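Local coordinates for hypothetical protein (Staphylococcus aureus subsp. aureus, PDB 1QYI) that is of unknown function but carries the fold of the haloacid dehalogenase (HAD) superfamily and is probably a hydrolase, perhaps a phosphatase, at residues Ile208-Ile213 and Val247-Leu252; Glu179-Glu183 and Glu195-Thr201; Cys18-Ser22 and Asn77-Leu81. All coordinates share one frame; numbering follows the deposited sequence.

From the N terminus, the three contacts close one after another, with no nesting or crossing. Interaction 3 comes first, joining helix 16-31 to the start of helix 77-93 across 54 intervening residues. Interaction 2 follows, where the chain leaving helix 172-195 doubles back on an earlier turn of it and closes a short segment of 11 residues. Interaction 1 is last: the loop 208-213 meets helix 242-252 after a detour through helix 217-229 and strand 233-237. Interactions 2 and 3 touch, with Tyr181 packed against Val21 and Leu81. Both lie in the helical part of the fold, while interaction 1 ties its returning loop to a helix beside the parallel sheet.

Interaction 1 of 3, residues Ile208-Ile213 and Val247-Leu252; sequences IYQEII and VPFENL
Tyr209 of the loop segment 208-213 meets both Val247 and Asn251, which the backbone bond from Asn251 N to Val247 O (2.9 Å) sets on one turn of helix 242-252. The phenol ring takes them differently: Asn251 CB lies at the ring edge, near its plane, whereas Val247 CG1 comes in obliquely, 3.4 Å from Tyr209 CE1. That methyl reaches the ring because it stands anti to the backbone N of Val247 (chi1 -179°). Ile208 CG2 lies over one face of the same ring, toward its rim, so the loop packs on itself as well as on the helix.

Beside this, Ile208 lays its extended branch over the start of 247-252. Its CG1 is 3.5 Å from Pro248 CG, and its CD1 reaches Val247 CB at 3.7 Å, the side chains of Ile208 and Val247 crossing at about a right angle. Beside this first apolar patch, Glu211 brings OE1 near Pro248 CG; its carboxylate also has a long, weak ion pair with Arg240. Farther along, Ile213 and Leu252 meet tip to tip, with Ile213 CD1 3.6 Å from Leu252 CD2.

Ile212 pairs through its backbone with Ser14, placing the loop where two connections run side by side between the helical insert and the sheet. This is consistent with the linker region of a HAD hydrolase with an inserted helical cap, here resting on a helix of the Rossmann-like core.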
loop_
_atom_site.group_PDB
_atom_site.type_symbol
_atom_site.label_atom_id
_atom_site.label_comp_id
_atom_site.label_asym_id
_atom_site.label_seq_id
_atom_site.Cartn_x
_atom_site.Cartn_y
_atom_site.Cartn_z
ATOM N N ILE A 208 -10.315 -3.452 5.136
ATOM C CA ILE A 208 -10.487 -2.211 4.396
ATOM C C ILE A 208 -11.549 -1.443 5.163
ATOM O O ILE A 208 -11.609 -0.217 5.116
ATOM C CB ILE A 208 -10.969 -2.469 2.936
ATOM C CG1 ILE A 208 -10.956 -1.163 2.154
ATOM C CG2 ILE A 208 -12.395 -3.040 2.925
ATOM C CD1 ILE A 208 -11.223 -1.357 0.680
ATOM N N TYR A 209 -12.378 -2.189 5.888
ATOM C CA TYR A 209 -13.435 -1.604 6.699
ATOM C C TYR A 209 -12.938 -1.190 8.085
ATOM O O TYR A 209 -13.658 -0.536 8.827
ATOM C CB TYR A 209 -14.582 -2.599 6.836
ATOM C CG TYR A 209 -15.243 -2.938 5.536
ATOM C CD1 TYR A 209 -16.142 -2.060 4.936
ATOM C CD2 TYR A 209 -15.015 -4.172 4.927
ATOM C CE1 TYR A 209 -16.812 -2.417 3.764
ATOM C CE2 TYR A 209 -15.670 -4.532 3.757
ATOM C CZ TYR A 209 -16.573 -3.655 3.181
ATOM O OH TYR A 209 -17.252 -4.032 2.034
ATOM N N GLN A 210 -11.716 -1.571 8.438
ATOM C CA GLN A 210 -11.177 -1.206 9.743
ATOM C C GLN A 210 -9.893 -0.436 9.530
ATOM O O GLN A 210 -8.884 -0.679 10.194
ATOM C CB GLN A 210 -10.887 -2.447 10.587
ATOM C CG GLN A 210 -11.950 -3.518 10.461
ATOM C CD GLN A 210 -11.808 -4.603 11.495
ATOM O OE1 GLN A 210 -12.439 -5.650 11.391
ATOM N NE2 GLN A 210 -10.991 -4.353 12.514
ATOM N N GLU A 211 -9.941 0.495 8.585
ATOM C CA GLU A 211 -8.795 1.317 8.236
ATOM C C GLU A 211 -8.431 2.246 9.406
ATOM O O GLU A 211 -9.297 2.725 10.144
ATOM C CB GLU A 211 -9.132 2.117 6.968
ATOM C CG GLU A 211 -7.937 2.553 6.126
ATOM C CD GLU A 211 -7.380 1.447 5.220
ATOM O OE1 GLU A 211 -8.141 0.866 4.422
ATOM O OE2 GLU A 211 -6.170 1.166 5.291
ATOM N N ILE A 212 -7.131 2.470 9.575
ATOM C CA ILE A 212 -6.592 3.325 10.630
ATOM C C ILE A 212 -6.860 4.809 10.326
ATOM O O ILE A 212 -6.348 5.366 9.357
ATOM C CB ILE A 212 -5.068 3.105 10.796
ATOM C CG1 ILE A 212 -4.566 2.037 9.823
ATOM C CG2 ILE A 212 -4.774 2.618 12.196
ATOM C CD1 ILE A 212 -4.741 2.350 8.316
ATOM N N ILE A 213 -7.660 5.447 11.170
ATOM C CA ILE A 213 -7.994 6.840 10.966
ATOM C C ILE A 213 -6.888 7.741 11.507
ATOM O O ILE A 213 -6.248 7.419 12.512
ATOM C CB ILE A 213 -9.314 7.208 11.681
ATOM C CG1 ILE A 213 -10.273 6.010 11.719
ATOM C CG2 ILE A 213 -9.933 8.417 11.003
ATOM C CD1 ILE A 213 -10.790 5.543 10.368
ATOM N N VAL A 247 -14.757 2.356 -0.820
ATOM C CA VAL A 247 -15.207 1.547 0.303
ATOM C C VAL A 247 -14.867 2.141 1.662
ATOM O O VAL A 247 -15.746 2.300 2.511
ATOM C CB VAL A 247 -14.635 0.119 0.216
ATOM C CG1 VAL A 247 -15.129 -0.727 1.376
ATOM C CG2 VAL A 247 -15.040 -0.512 -1.107
ATOM N N PRO A 248 -13.592 2.486 1.892
ATOM C CA PRO A 248 -13.215 3.063 3.187
ATOM C C PRO A 248 -13.994 4.346 3.489
ATOM O O PRO A 248 -14.637 4.461 4.532
ATOM C CB PRO A 248 -11.716 3.320 3.033
ATOM C CG PRO A 248 -11.292 2.291 2.014
ATOM C CD PRO A 248 -12.416 2.325 1.021
ATOM N N PHE A 249 -13.941 5.304 2.568
ATOM C CA PHE A 249 -14.643 6.571 2.748
ATOM C C PHE A 249 -16.141 6.367 2.922
ATOM O O PHE A 249 -16.797 7.077 3.687
ATOM C CB PHE A 249 -14.375 7.515 1.566
ATOM C CG PHE A 249 -13.141 8.369 1.739
ATOM C CD1 PHE A 249 -11.907 7.791 2.015
ATOM C CD2 PHE A 249 -13.214 9.752 1.620
ATOM C CE1 PHE A 249 -10.764 8.577 2.169
ATOM C CE2 PHE A 249 -12.072 10.545 1.773
ATOM C CZ PHE A 249 -10.847 9.949 2.048
ATOM N N GLU A 250 -16.670 5.389 2.205
ATOM C CA GLU A 250 -18.081 5.045 2.258
ATOM C C GLU A 250 -18.436 4.581 3.672
ATOM O O GLU A 250 -19.289 5.173 4.328
ATOM C CB GLU A 250 -18.340 3.950 1.219
ATOM C CG GLU A 250 -19.510 3.044 1.493
ATOM C CD GLU A 250 -20.774 3.796 1.777
ATOM O OE1 GLU A 250 -21.123 4.688 0.976
ATOM O OE2 GLU A 250 -21.420 3.491 2.801
ATOM N N ASN A 251 -17.759 3.533 4.134
ATOM C CA ASN A 251 -17.972 2.971 5.468
ATOM C C ASN A 251 -17.807 4.021 6.571
ATOM O O ASN A 251 -18.505 3.977 7.583
ATOM C CB ASN A 251 -16.999 1.795 5.676
ATOM C CG ASN A 251 -16.873 1.356 7.138
ATOM O OD1 ASN A 251 -15.841 1.572 7.776
ATOM N ND2 ASN A 251 -17.917 0.726 7.662
ATOM N N LEU A 252 -16.906 4.976 6.359
ATOM C CA LEU A 252 -16.642 6.017 7.351
ATOM C C LEU A 252 -17.618 7.184 7.344
ATOM O O LEU A 252 -17.733 7.904 8.338
ATOM C CB LEU A 252 -15.224 6.550 7.174
ATOM C CG LEU A 252 -14.111 5.529 7.413
ATOM C CD1 LEU A 252 -12.803 6.078 6.883
ATOM C CD2 LEU A 252 -14.017 5.215 8.898
#

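Interaction 2 of 3, residues Glu179-Glu183 and Glu195-Thr201; sequences EVYQE and EKKIART
Gln182 and Glu195 have their CA atoms only 8.1 Å apart although they are 13 positions apart in the chain, and Lys196, with positive phi (64°), ends the helical conformation and sends segment 195-201 past the turn 179-183.

Glu183 reaches out from that turn and takes two consecutive amides with its two oxygens. Arg200 N donates to Glu183 OE1 at 2.8 Å, nearly straight at 165° though from well out of the carboxylate plane. Thr201 N donates to Glu183 OE2 at 3.0 Å, using the syn lone pair. The hydroxyl Thr201 OG1 also lies 3.0 Å from Glu183 OE2, but its proton has another acceptor within reach. Ser188 OG is also hydrogen-bonded to Glu183 OE2. Ala199 adds its methyl, with CB 3.4 Å from Glu183 OE2.

One turn earlier, Glu179 divides its two oxygens between two cations. Arg200 grips Glu179 OE1 end-on with NH1 and NH2, both at 3.0 Å; the oxygen lies in the guanidinium plane, while the carboxylate is turned 48° from it. The same guanidinium bridges to Glu112 through NE. Lys197, its chain extended beyond CG, brings its ammonium to Glu179 OE2 and completes a salt-bridge network, although the modelled approach is implausibly short and its detail doubtful. Beside the network, the side chains of Gln182 and Glu195 cross at about a right angle.

Of the two buried carboxylates, that of Glu183 thus meets the backbone N-H groups of Arg200 and Thr201, and that of Glu179 the cationic ends of Arg200 and Lys197. Such surroundings would probably stabilise their ionised forms, and Glu183 fixes the path of the loop by holding its backbone directly.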
loop_
_atom_site.group_PDB
_atom_site.type_symbol
_atom_site.label_atom_id
_atom_site.label_comp_id
_atom_site.label_asym_id
_atom_site.label_seq_id
_atom_site.Cartn_x
_atom_site.Cartn_y
_atom_site.Cartn_z
ATOM N N GLU A 179 -2.579 -13.117 -3.428
ATOM C CA GLU A 179 -4.024 -13.366 -3.358
ATOM C C GLU A 179 -4.468 -13.441 -1.905
ATOM O O GLU A 179 -5.564 -12.997 -1.553
ATOM C CB GLU A 179 -4.412 -14.666 -4.086
ATOM C CG GLU A 179 -4.090 -14.641 -5.564
ATOM C CD GLU A 179 -4.658 -15.818 -6.333
ATOM O OE1 GLU A 179 -4.832 -16.914 -5.759
ATOM O OE2 GLU A 179 -4.912 -15.657 -7.539
ATOM N N VAL A 180 -3.597 -13.989 -1.065
ATOM C CA VAL A 180 -3.893 -14.130 0.353
ATOM C C VAL A 180 -4.003 -12.758 0.987
ATOM O O VAL A 180 -4.844 -12.529 1.855
ATOM C CB VAL A 180 -2.791 -14.914 1.095
ATOM C CG1 VAL A 180 -3.185 -15.102 2.546
ATOM C CG2 VAL A 180 -2.557 -16.259 0.423
ATOM N N TYR A 181 -3.146 -11.844 0.554
ATOM C CA TYR A 181 -3.160 -10.492 1.102
ATOM C C TYR A 181 -4.429 -9.731 0.692
ATOM O O TYR A 181 -5.074 -9.052 1.510
ATOM C CB TYR A 181 -1.913 -9.737 0.636
ATOM C CG TYR A 181 -1.912 -8.266 0.975
ATOM C CD1 TYR A 181 -2.649 -7.354 0.210
ATOM C CD2 TYR A 181 -1.154 -7.772 2.041
ATOM C CE1 TYR A 181 -2.627 -6.001 0.488
ATOM C CE2 TYR A 181 -1.128 -6.417 2.329
ATOM C CZ TYR A 181 -1.867 -5.539 1.547
ATOM O OH TYR A 181 -1.851 -4.195 1.818
ATOM N N GLN A 182 -4.784 -9.869 -0.584
ATOM C CA GLN A 182 -5.950 -9.194 -1.127
ATOM C C GLN A 182 -7.242 -9.639 -0.445
ATOM O O GLN A 182 -8.130 -8.820 -0.194
ATOM C CB GLN A 182 -6.019 -9.407 -2.649
ATOM C CG GLN A 182 -4.915 -8.672 -3.410
ATOM C CD GLN A 182 -5.052 -7.155 -3.338
ATOM O OE1 GLN A 182 -5.812 -6.562 -4.101
ATOM N NE2 GLN A 182 -4.332 -6.525 -2.406
ATOM N N GLU A 183 -7.353 -10.927 -0.133
ATOM C CA GLU A 183 -8.558 -11.401 0.532
ATOM C C GLU A 183 -8.563 -10.854 1.954
ATOM O O GLU A 183 -9.598 -10.439 2.476
ATOM C CB GLU A 183 -8.626 -12.928 0.546
ATOM C CG GLU A 183 -10.002 -13.413 0.165
ATOM C CD GLU A 183 -10.179 -14.911 0.291
ATOM O OE1 GLU A 183 -9.405 -15.661 -0.341
ATOM O OE2 GLU A 183 -11.103 -15.332 1.018
ATOM N N GLU A 195 -10.724 -8.922 -7.756
ATOM C CA GLU A 195 -9.723 -9.823 -8.304
ATOM C C GLU A 195 -10.288 -10.797 -9.350
ATOM O O GLU A 195 -9.539 -11.370 -10.145
ATOM C CB GLU A 195 -9.070 -10.603 -7.168
ATOM C CG GLU A 195 -8.302 -9.738 -6.184
ATOM C CD GLU A 195 -7.281 -8.864 -6.867
ATOM O OE1 GLU A 195 -6.797 -9.255 -7.943
ATOM O OE2 GLU A 195 -6.959 -7.782 -6.336
ATOM N N LYS A 196 -11.608 -10.974 -9.356
ATOM C CA LYS A 196 -12.258 -11.869 -10.310
ATOM C C LYS A 196 -11.809 -13.303 -10.085
ATOM O O LYS A 196 -11.601 -14.055 -11.035
ATOM C CB LYS A 196 -11.950 -11.438 -11.751
ATOM C CG LYS A 196 -12.937 -10.419 -12.315
ATOM C CD LYS A 196 -13.013 -9.161 -11.461
ATOM C CE LYS A 196 -14.128 -8.226 -11.942
ATOM N NZ LYS A 196 -15.503 -8.739 -11.686
ATOM N N LYS A 197 -11.663 -13.657 -8.810
ATOM C CA LYS A 197 -11.252 -14.984 -8.382
ATOM C C LYS A 197 -12.154 -15.390 -7.237
ATOM O O LYS A 197 -12.717 -14.531 -6.557
ATOM C CB LYS A 197 -9.800 -14.977 -7.891
ATOM C CG LYS A 197 -8.796 -14.571 -8.939
ATOM C CD LYS A 197 -7.416 -14.443 -8.350
ATOM C CE LYS A 197 -6.439 -14.012 -9.422
ATOM N NZ LYS A 197 -5.070 -13.795 -8.899
ATOM N N ILE A 198 -12.285 -16.703 -7.044
ATOM C CA ILE A 198 -13.105 -17.287 -5.988
ATOM C C ILE A 198 -12.341 -17.175 -4.675
ATOM O O ILE A 198 -11.130 -17.418 -4.623
ATOM C CB ILE A 198 -13.441 -18.787 -6.301
ATOM C CG1 ILE A 198 -14.398 -18.871 -7.495
ATOM C CG2 ILE A 198 -14.135 -19.451 -5.130
ATOM C CD1 ILE A 198 -13.775 -18.462 -8.808
ATOM N N ALA A 199 -13.060 -16.784 -3.625
ATOM C CA ALA A 199 -12.486 -16.604 -2.303
ATOM C C ALA A 199 -12.071 -17.917 -1.676
ATOM O O ALA A 199 -12.735 -18.945 -1.837
ATOM C CB ALA A 199 -13.475 -15.899 -1.401
ATOM N N ARG A 200 -10.962 -17.871 -0.952
ATOM C CA ARG A 200 -10.451 -19.053 -0.287
ATOM C C ARG A 200 -11.199 -19.301 1.012
ATOM O O ARG A 200 -11.481 -20.443 1.353
ATOM C CB ARG A 200 -8.961 -18.887 -0.001
ATOM C CG ARG A 200 -8.108 -18.962 -1.232
ATOM C CD ARG A 200 -6.671 -19.283 -0.878
ATOM N NE ARG A 200 -5.943 -19.735 -2.063
ATOM C CZ ARG A 200 -5.571 -18.941 -3.060
ATOM N NH1 ARG A 200 -5.843 -17.646 -3.008
ATOM N NH2 ARG A 200 -4.966 -19.449 -4.123
ATOM N N THR A 201 -11.529 -18.230 1.728
ATOM C CA THR A 201 -12.223 -18.344 3.010
ATOM C C THR A 201 -13.642 -17.770 2.961
ATOM O O THR A 201 -14.126 -17.351 1.908
ATOM C CB THR A 201 -11.444 -17.592 4.124
ATOM O OG1 THR A 201 -11.525 -16.172 3.905
ATOM C CG2 THR A 201 -9.975 -18.009 4.117
#

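Interaction 3 of 3, residues Cys18-Ser22 and Asn77-Leu81; sequences CFDVS and NWDML
Among the polar side chains, Asn77 extends its amide between Cys18 and Phe19, with ND2 3.3 Å from Cys18 CB and 3.4 Å from Phe19 CD1. The amide plane is turned only 26° from that of the ring, yet the nitrogen comes up obliquely and the side chains of Asn77 and Phe19 cross at about a right angle. Ser22 carries its hydroxyl anti to the backbone N (chi1 174°), which aims it across the gap; OG settles 3.3 Å from Leu81 CB. Here the backbones come nearest, the CA atoms of Ser22 and Leu81 being 5.4 Å apart.

The apolar share comes from Phe19 and Met80, which is selenomethionine in the crystal. Bent at its last torsion, the Met80 chain brings CE to the edge of the phenyl ring, near its plane and 4.0 Å from Phe19 CD1. Leu81 contributes CD2, which lies 4.1 Å from Ser22 CA.

The axes of the two short helical segments approach to 9.8 Å and cross at -36°, running in roughly the same direction. Around them the helices form a compact bundle: Phe19 and Met80 both rest on Leu66 of helix 64-71, Ser22 touches Phe60 of helix 49-60, and Tyr181 of helix 172-195 packs on Val21 and Leu81. Helix 16-31 follows strand 3-6 in the chain, linking the bundle in sequence to the first strand of the parallel sheet.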
loop_
_atom_site.group_PDB
_atom_site.type_symbol
_atom_site.label_atom_id
_atom_site.label_comp_id
_atom_site.label_asym_id
_atom_site.label_seq_id
_atom_site.Cartn_x
_atom_site.Cartn_y
_atom_site.Cartn_z
ATOM N N CYS A 18 -1.913 -1.726 5.952
ATOM C CA CYS A 18 -1.270 -2.447 4.863
ATOM C C CYS A 18 -0.163 -3.310 5.450
ATOM O O CYS A 18 -0.087 -4.512 5.173
ATOM C CB CYS A 18 -0.684 -1.478 3.827
ATOM S SG CYS A 18 -1.911 -0.713 2.715
ATOM N N PHE A 19 0.684 -2.700 6.274
ATOM C CA PHE A 19 1.786 -3.420 6.908
ATOM C C PHE A 19 1.230 -4.529 7.816
ATOM O O PHE A 19 1.852 -5.586 7.977
ATOM C CB PHE A 19 2.654 -2.441 7.708
ATOM C CG PHE A 19 3.029 -1.195 6.941
ATOM C CD1 PHE A 19 3.521 -1.279 5.638
ATOM C CD2 PHE A 19 2.894 0.062 7.523
ATOM C CE1 PHE A 19 3.871 -0.135 4.929
ATOM C CE2 PHE A 19 3.242 1.213 6.822
ATOM C CZ PHE A 19 3.733 1.117 5.520
ATOM N N ASP A 20 0.059 -4.278 8.403
ATOM C CA ASP A 20 -0.613 -5.254 9.255
ATOM C C ASP A 20 -0.985 -6.449 8.379
ATOM O O ASP A 20 -0.536 -7.569 8.613
ATOM C CB ASP A 20 -1.908 -4.674 9.834
ATOM C CG ASP A 20 -1.700 -3.906 11.114
ATOM O OD1 ASP A 20 -0.540 -3.564 11.468
ATOM O OD2 ASP A 20 -2.728 -3.630 11.768
ATOM N N VAL A 21 -1.814 -6.207 7.368
ATOM C CA VAL A 21 -2.233 -7.290 6.494
ATOM C C VAL A 21 -0.990 -7.982 5.941
ATOM O O VAL A 21 -0.934 -9.210 5.890
ATOM C CB VAL A 21 -3.123 -6.798 5.343
ATOM C CG1 VAL A 21 -3.495 -7.963 4.444
ATOM C CG2 VAL A 21 -4.384 -6.160 5.919
ATOM N N SER A 22 0.017 -7.206 5.552
ATOM C CA SER A 22 1.238 -7.801 5.041
ATOM C C SER A 22 1.788 -8.815 6.063
ATOM O O SER A 22 2.177 -9.935 5.693
ATOM C CB SER A 22 2.272 -6.717 4.742
ATOM O OG SER A 22 3.521 -7.296 4.363
ATOM N N ASN A 77 3.705 -3.593 -0.733
ATOM C CA ASN A 77 3.433 -4.564 0.327
ATOM C C ASN A 77 3.472 -5.991 -0.197
ATOM O O ASN A 77 3.950 -6.886 0.496
ATOM C CB ASN A 77 2.075 -4.297 0.985
ATOM C CG ASN A 77 2.028 -2.968 1.707
ATOM O OD1 ASN A 77 1.904 -1.911 1.088
ATOM N ND2 ASN A 77 2.135 -3.014 3.029
ATOM N N TRP A 78 2.964 -6.202 -1.412
ATOM C CA TRP A 78 2.969 -7.532 -2.010
ATOM C C TRP A 78 4.411 -8.038 -2.058
ATOM O O TRP A 78 4.716 -9.130 -1.567
ATOM C CB TRP A 78 2.382 -7.501 -3.432
ATOM C CG TRP A 78 0.926 -7.084 -3.508
ATOM C CD1 TRP A 78 -0.037 -7.260 -2.539
ATOM C CD2 TRP A 78 0.251 -6.498 -4.634
ATOM N NE1 TRP A 78 -1.252 -6.824 -2.997
ATOM C CE2 TRP A 78 -1.110 -6.350 -4.278
ATOM C CE3 TRP A 78 0.663 -6.081 -5.911
ATOM C CZ2 TRP A 78 -2.071 -5.808 -5.155
ATOM C CZ3 TRP A 78 -0.292 -5.539 -6.788
ATOM C CH2 TRP A 78 -1.644 -5.408 -6.402
ATOM N N ASP A 79 5.305 -7.233 -2.628
ATOM C CA ASP A 79 6.703 -7.633 -2.719
ATOM C C ASP A 79 7.326 -7.885 -1.343
ATOM O O ASP A 79 8.014 -8.891 -1.144
ATOM C CB ASP A 79 7.521 -6.577 -3.469
ATOM C CG ASP A 79 7.105 -6.437 -4.926
ATOM O OD1 ASP A 79 7.060 -7.460 -5.643
ATOM O OD2 ASP A 79 6.825 -5.296 -5.357
HETATM N N MSE A 80 7.074 -6.982 -0.399
HETATM C CA MSE A 80 7.626 -7.119 0.945
HETATM C C MSE A 80 7.240 -8.424 1.649
HETATM O O MSE A 80 8.106 -9.154 2.132
HETATM C CB MSE A 80 7.208 -5.935 1.819
HETATM C CG MSE A 80 7.682 -4.593 1.313
HETATM SE SE MSE A 80 7.402 -3.198 2.609
HETATM C CE MSE A 80 5.576 -3.642 3.141
ATOM N N LEU A 81 5.943 -8.706 1.715
ATOM C CA LEU A 81 5.473 -9.915 2.365
ATOM C C LEU A 81 5.998 -11.148 1.630
ATOM O O LEU A 81 6.251 -12.181 2.244
ATOM C CB LEU A 81 3.946 -9.926 2.414
ATOM C CG LEU A 81 3.170 -9.997 1.100
ATOM C CD1 LEU A 81 3.083 -11.445 0.623
ATOM C CD2 LEU A 81 1.755 -9.449 1.323
#